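Long-range contact in DegQ (Legionella fallonii, PDB 3PV2), which probably degrades misfolded proteins as a trypsin-fold chaperone-protease of the HtrA family, whose PDZ-bearing subunits assemble into large 12-meric compartments: residues Leu259-Leu271 and Phe281-Ala295. Numbering follows the deposited sequence.
Sequences LMGIFVQHLTPEL and FQGALVSQVNPNSPA
A beta bulge interrupts the pairing of strands 262-266 and 284-289: Phe263 faces Gln288, yet Val264 lies opposite Val286, and Ser287 is the extra residue. The carbonyl of Phe263 spans the irregularity, accepting Ser287 N at 2.9 Å with the donor tilted 31° from the carbonyl plane, while Phe263 N binds Gln288 O. Regular antiparallel pairing resumes beyond it, where Gln265 and Leu285 exchange two backbone hydrogen bonds. A water joins Ser287 OG to Val264 O.

The Gln288 amide lies over one face of the Phe263 ring, CD 4.0 Å above the plane and displaced toward the rim, the two planes 33° apart. Its OE1 accepts from Asn290 ND2, and its NE2 bonds weakly to Ser445 OG of a second subunit. These are the first two strands in chain order of this permuted PDZ domain, in which strand 284-289 continues the sheet into strand 305-309; Val264 and Val286 pack on Ile306. Strand 262-266 and the turn before it probably correspond to the peptide-binding strand and carboxylate-binding loop of PDZ domains, with helix 318-325 the likely other wall of the groove.

Gln265 runs alongside Leu285, Gln265 CG 3.7 Å from Leu285 CD2, and its OE1 accepts a hydrogen bond from Tyr447 N of that second subunit. Leu267, with CG anti to the backbone N (chi1 176°), brings CD2 to the edge of the Phe281 ring, 4.0 Å from CD1. At the far end, Met260 O accepts Ala295 N at 3.0 Å, and Pro294 CD packs 3.2 Å from that same oxygen, tying this loop to helix 294-298.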
loop_
_atom_site.group_PDB
_atom_site.type_symbol
_atom_site.label_atom_id
_atom_site.label_comp_id
_atom_site.label_asym_id
_atom_site.label_seq_id
_atom_site.Cartn_x
_atom_site.Cartn_y
_atom_site.Cartn_z
ATOM N N LEU B 259 -49.207 21.833 14.815
ATOM C CA LEU B 259 -49.084 20.901 15.887
ATOM C C LEU B 259 -50.451 20.481 16.377
ATOM O O LEU B 259 -51.358 21.302 16.524
ATOM C CB LEU B 259 -48.365 21.578 17.018
ATOM C CG LEU B 259 -48.236 20.711 18.249
ATOM C CD1 LEU B 259 -47.627 19.382 17.788
ATOM C CD2 LEU B 259 -47.418 21.383 19.330
ATOM N N MET B 260 -50.570 19.193 16.657
ATOM C CA MET B 260 -51.720 18.659 17.381
ATOM C C MET B 260 -51.330 17.964 18.702
ATOM O O MET B 260 -52.026 18.104 19.686
ATOM C CB MET B 260 -52.477 17.741 16.482
ATOM C CG MET B 260 -53.658 17.086 17.167
ATOM S SD MET B 260 -54.946 18.293 17.386
ATOM C CE MET B 260 -55.250 18.701 15.638
ATOM N N GLY B 261 -50.201 17.284 18.773
ATOM C CA GLY B 261 -49.693 16.783 20.075
ATOM C C GLY B 261 -50.162 15.370 20.512
ATOM O O GLY B 261 -50.226 15.077 21.716
ATOM N N ILE B 262 -50.430 14.491 19.557
ATOM C CA ILE B 262 -50.772 13.082 19.869
ATOM C C ILE B 262 -50.094 12.035 18.995
ATOM O O ILE B 262 -50.065 12.181 17.768
ATOM C CB ILE B 262 -52.213 12.827 19.602
ATOM C CG1 ILE B 262 -52.455 12.953 18.096
ATOM C CG2 ILE B 262 -53.048 13.829 20.363
ATOM C CD1 ILE B 262 -53.635 12.207 17.629
ATOM N N PHE B 263 -49.647 10.948 19.613
ATOM C CA PHE B 263 -49.110 9.864 18.880
ATOM C C PHE B 263 -50.190 8.829 18.702
ATOM O O PHE B 263 -50.968 8.555 19.636
ATOM C CB PHE B 263 -47.981 9.263 19.699
ATOM C CG PHE B 263 -46.671 10.019 19.638
ATOM C CD1 PHE B 263 -46.589 11.369 20.016
ATOM C CD2 PHE B 263 -45.479 9.319 19.322
ATOM C CE1 PHE B 263 -45.340 12.051 20.025
ATOM C CE2 PHE B 263 -44.223 9.983 19.315
ATOM C CZ PHE B 263 -44.150 11.342 19.667
ATOM N N VAL B 264 -50.220 8.181 17.540
ATOM C CA VAL B 264 -51.119 7.109 17.313
ATOM C C VAL B 264 -50.317 5.834 16.953
ATOM O O VAL B 264 -49.138 5.899 16.666
ATOM C CB VAL B 264 -52.135 7.436 16.277
ATOM C CG1 VAL B 264 -53.106 8.505 16.795
ATOM C CG2 VAL B 264 -51.453 7.795 14.954
ATOM N N GLN B 265 -50.941 4.683 17.075
ATOM C CA GLN B 265 -50.374 3.457 16.624
ATOM C C GLN B 265 -51.508 2.677 15.945
ATOM O O GLN B 265 -52.676 2.967 16.162
ATOM C CB GLN B 265 -49.810 2.655 17.755
ATOM C CG GLN B 265 -50.767 1.911 18.633
ATOM C CD GLN B 265 -50.056 1.313 19.864
ATOM O OE1 GLN B 265 -49.955 2.024 20.818
ATOM N NE2 GLN B 265 -49.548 0.051 19.829
ATOM N N HIS B 266 -51.106 1.687 15.176
ATOM C CA HIS B 266 -52.011 0.800 14.432
ATOM C C HIS B 266 -52.798 -0.033 15.410
ATOM O O HIS B 266 -52.230 -0.610 16.369
ATOM C CB HIS B 266 -51.191 -0.117 13.467
ATOM C CG HIS B 266 -52.044 -0.982 12.582
ATOM N ND1 HIS B 266 -52.779 -0.476 11.519
ATOM C CD2 HIS B 266 -52.282 -2.325 12.604
ATOM C CE1 HIS B 266 -53.448 -1.475 10.942
ATOM N NE2 HIS B 266 -53.167 -2.602 11.581
ATOM N N LEU B 267 -54.104 -0.098 15.210
ATOM C CA LEU B 267 -54.936 -0.907 16.045
ATOM C C LEU B 267 -55.045 -2.211 15.307
ATOM O O LEU B 267 -55.782 -2.327 14.296
ATOM C CB LEU B 267 -56.315 -0.224 16.183
ATOM C CG LEU B 267 -57.351 -1.027 16.971
ATOM C CD1 LEU B 267 -56.982 -1.046 18.401
ATOM C CD2 LEU B 267 -58.853 -0.514 16.768
ATOM N N THR B 268 -54.294 -3.190 15.765
ATOM C CA THR B 268 -54.371 -4.540 15.291
ATOM C C THR B 268 -55.622 -5.265 15.879
ATOM O O THR B 268 -56.134 -4.888 16.905
ATOM C CB THR B 268 -53.139 -5.388 15.802
ATOM O OG1 THR B 268 -53.165 -5.491 17.243
ATOM C CG2 THR B 268 -51.764 -4.820 15.331
ATOM N N PRO B 269 -56.052 -6.367 15.257
ATOM C CA PRO B 269 -57.188 -7.072 15.767
ATOM C C PRO B 269 -56.970 -7.482 17.164
ATOM O O PRO B 269 -57.863 -7.398 17.972
ATOM C CB PRO B 269 -57.272 -8.292 14.836
ATOM C CG PRO B 269 -56.886 -7.747 13.537
ATOM C CD PRO B 269 -55.723 -6.800 13.885
ATOM N N GLU B 270 -55.747 -7.897 17.475
ATOM C CA GLU B 270 -55.382 -8.284 18.831
ATOM C C GLU B 270 -55.527 -7.128 19.847
ATOM O O GLU B 270 -56.081 -7.315 20.913
ATOM C CB GLU B 270 -53.937 -8.840 18.865
ATOM C CG GLU B 270 -53.468 -9.361 20.240
ATOM C CD GLU B 270 -51.919 -9.596 20.378
ATOM O OE1 GLU B 270 -51.093 -8.773 19.923
ATOM O OE2 GLU B 270 -51.539 -10.605 20.981
ATOM N N LEU B 271 -55.051 -5.939 19.529
ATOM C CA LEU B 271 -55.205 -4.858 20.501
ATOM C C LEU B 271 -56.696 -4.455 20.561
ATOM O O LEU B 271 -57.218 -4.186 21.620
ATOM C CB LEU B 271 -54.456 -3.616 20.034
ATOM C CG LEU B 271 -53.127 -3.116 20.568
ATOM C CD1 LEU B 271 -52.626 -3.866 21.803
ATOM C CD2 LEU B 271 -52.029 -2.801 19.425
ATOM N N PHE B 281 -62.698 -4.259 14.439
ATOM C CA PHE B 281 -62.921 -2.815 14.655
ATOM C C PHE B 281 -61.762 -2.003 14.087
ATOM O O PHE B 281 -60.598 -2.394 14.202
ATOM C CB PHE B 281 -63.078 -2.472 16.140
ATOM C CG PHE B 281 -63.648 -1.106 16.368
ATOM C CD1 PHE B 281 -62.845 -0.093 16.856
ATOM C CD2 PHE B 281 -64.971 -0.811 16.010
ATOM C CE1 PHE B 281 -63.363 1.193 17.060
ATOM C CE2 PHE B 281 -65.512 0.488 16.189
ATOM C CZ PHE B 281 -64.663 1.489 16.725
ATOM N N GLN B 282 -62.051 -0.866 13.509
ATOM C CA GLN B 282 -60.975 -0.080 12.902
ATOM C C GLN B 282 -60.912 1.346 13.441
ATOM O O GLN B 282 -61.905 1.943 13.806
ATOM C CB GLN B 282 -61.172 -0.018 11.386
ATOM C CG GLN B 282 -61.155 -1.370 10.605
ATOM C CD GLN B 282 -61.356 -1.154 9.096
ATOM O OE1 GLN B 282 -62.462 -0.832 8.634
ATOM N NE2 GLN B 282 -60.272 -1.315 8.328
ATOM N N GLY B 283 -59.710 1.872 13.422
ATOM C CA GLY B 283 -59.422 3.220 13.795
ATOM C C GLY B 283 -57.969 3.319 14.175
ATOM O O GLY B 283 -57.233 2.380 13.913
ATOM N N ALA B 284 -57.586 4.482 14.706
ATOM C CA ALA B 284 -56.229 4.782 15.147
ATOM C C ALA B 284 -56.186 4.805 16.677
ATOM O O ALA B 284 -56.944 5.543 17.282
ATOM C CB ALA B 284 -55.768 6.151 14.595
ATOM N N LEU B 285 -55.292 4.056 17.288
ATOM C CA LEU B 285 -55.222 3.994 18.735
ATOM C C LEU B 285 -54.347 5.105 19.217
ATOM O O LEU B 285 -53.233 5.256 18.762
ATOM C CB LEU B 285 -54.629 2.679 19.119
ATOM C CG LEU B 285 -54.200 2.406 20.553
ATOM C CD1 LEU B 285 -55.358 2.663 21.476
ATOM C CD2 LEU B 285 -53.711 0.963 20.727
ATOM N N VAL B 286 -54.847 5.912 20.136
ATOM C CA VAL B 286 -54.037 6.995 20.656
ATOM C C VAL B 286 -53.124 6.449 21.766
ATOM O O VAL B 286 -53.577 5.895 22.805
ATOM C CB VAL B 286 -54.894 8.075 21.219
ATOM C CG1 VAL B 286 -53.992 9.127 21.906
ATOM C CG2 VAL B 286 -55.686 8.750 20.154
ATOM N N SER B 287 -51.808 6.549 21.572
ATOM C CA SER B 287 -50.878 6.022 22.624
ATOM C C SER B 287 -50.326 7.041 23.579
ATOM O O SER B 287 -49.738 6.689 24.584
ATOM C CB SER B 287 -49.684 5.345 21.961
ATOM O OG SER B 287 -49.094 6.144 20.948
ATOM N N GLN B 288 -50.459 8.312 23.238
ATOM C CA GLN B 288 -50.052 9.380 24.135
ATOM C C GLN B 288 -50.648 10.680 23.713
ATOM O O GLN B 288 -50.804 10.884 22.576
ATOM C CB GLN B 288 -48.533 9.464 24.162
ATOM C CG GLN B 288 -47.840 10.745 23.916
ATOM C CD GLN B 288 -46.281 10.646 23.933
ATOM O OE1 GLN B 288 -45.623 11.635 23.644
ATOM N NE2 GLN B 288 -45.707 9.500 24.312
ATOM N N VAL B 289 -50.967 11.525 24.684
ATOM C CA VAL B 289 -51.401 12.905 24.489
ATOM C C VAL B 289 -50.484 13.832 25.325
ATOM O O VAL B 289 -50.424 13.678 26.540
ATOM C CB VAL B 289 -52.849 13.014 25.031
ATOM C CG1 VAL B 289 -53.410 14.444 24.812
ATOM C CG2 VAL B 289 -53.769 11.983 24.346
ATOM N N ASN B 290 -49.775 14.803 24.738
ATOM C CA ASN B 290 -48.734 15.472 25.525
ATOM C C ASN B 290 -49.410 16.556 26.295
ATOM O O ASN B 290 -50.329 17.178 25.807
ATOM C CB ASN B 290 -47.651 16.125 24.669
ATOM C CG ASN B 290 -46.810 15.140 23.828
ATOM O OD1 ASN B 290 -46.357 15.530 22.738
ATOM N ND2 ASN B 290 -46.579 13.932 24.315
ATOM N N PRO B 291 -48.944 16.822 27.493
ATOM C CA PRO B 291 -49.454 17.932 28.273
ATOM C C PRO B 291 -49.358 19.255 27.554
ATOM O O PRO B 291 -48.411 19.484 26.786
ATOM C CB PRO B 291 -48.600 17.902 29.564
ATOM C CG PRO B 291 -47.405 17.077 29.232
ATOM C CD PRO B 291 -47.918 16.072 28.225
ATOM N N ASN B 292 -50.420 20.035 27.703
ATOM C CA ASN B 292 -50.524 21.363 27.181
ATOM C C ASN B 292 -50.556 21.435 25.667
ATOM O O ASN B 292 -50.268 22.507 25.114
ATOM C CB ASN B 292 -49.368 22.239 27.671
ATOM C CG ASN B 292 -49.251 22.261 29.216
ATOM O OD1 ASN B 292 -50.164 22.728 29.904
ATOM N ND2 ASN B 292 -48.144 21.742 29.751
ATOM N N SER B 293 -50.880 20.321 24.995
ATOM C CA SER B 293 -51.009 20.291 23.557
ATOM C C SER B 293 -52.400 20.613 23.166
ATOM O O SER B 293 -53.267 20.643 24.007
ATOM C CB SER B 293 -50.705 18.894 23.051
ATOM O OG SER B 293 -51.567 17.900 23.633
ATOM N N PRO B 294 -52.626 20.920 21.898
ATOM C CA PRO B 294 -53.999 21.116 21.438
ATOM C C PRO B 294 -54.920 19.860 21.698
ATOM O O PRO B 294 -56.077 20.000 22.097
ATOM C CB PRO B 294 -53.818 21.303 19.952
ATOM C CG PRO B 294 -52.405 21.912 19.914
ATOM C CD PRO B 294 -51.675 21.097 20.804
ATOM N N ALA B 295 -54.370 18.685 21.476
ATOM C CA ALA B 295 -55.094 17.413 21.738
ATOM C C ALA B 295 -55.480 17.244 23.211
ATOM O O ALA B 295 -56.597 16.869 23.502
ATOM C CB ALA B 295 -54.241 16.249 21.271
HETATM O O HOH W 1 -47.024 6.361 18.681
HETATM O O HOH W 2 -55.041 1.308 12.815
#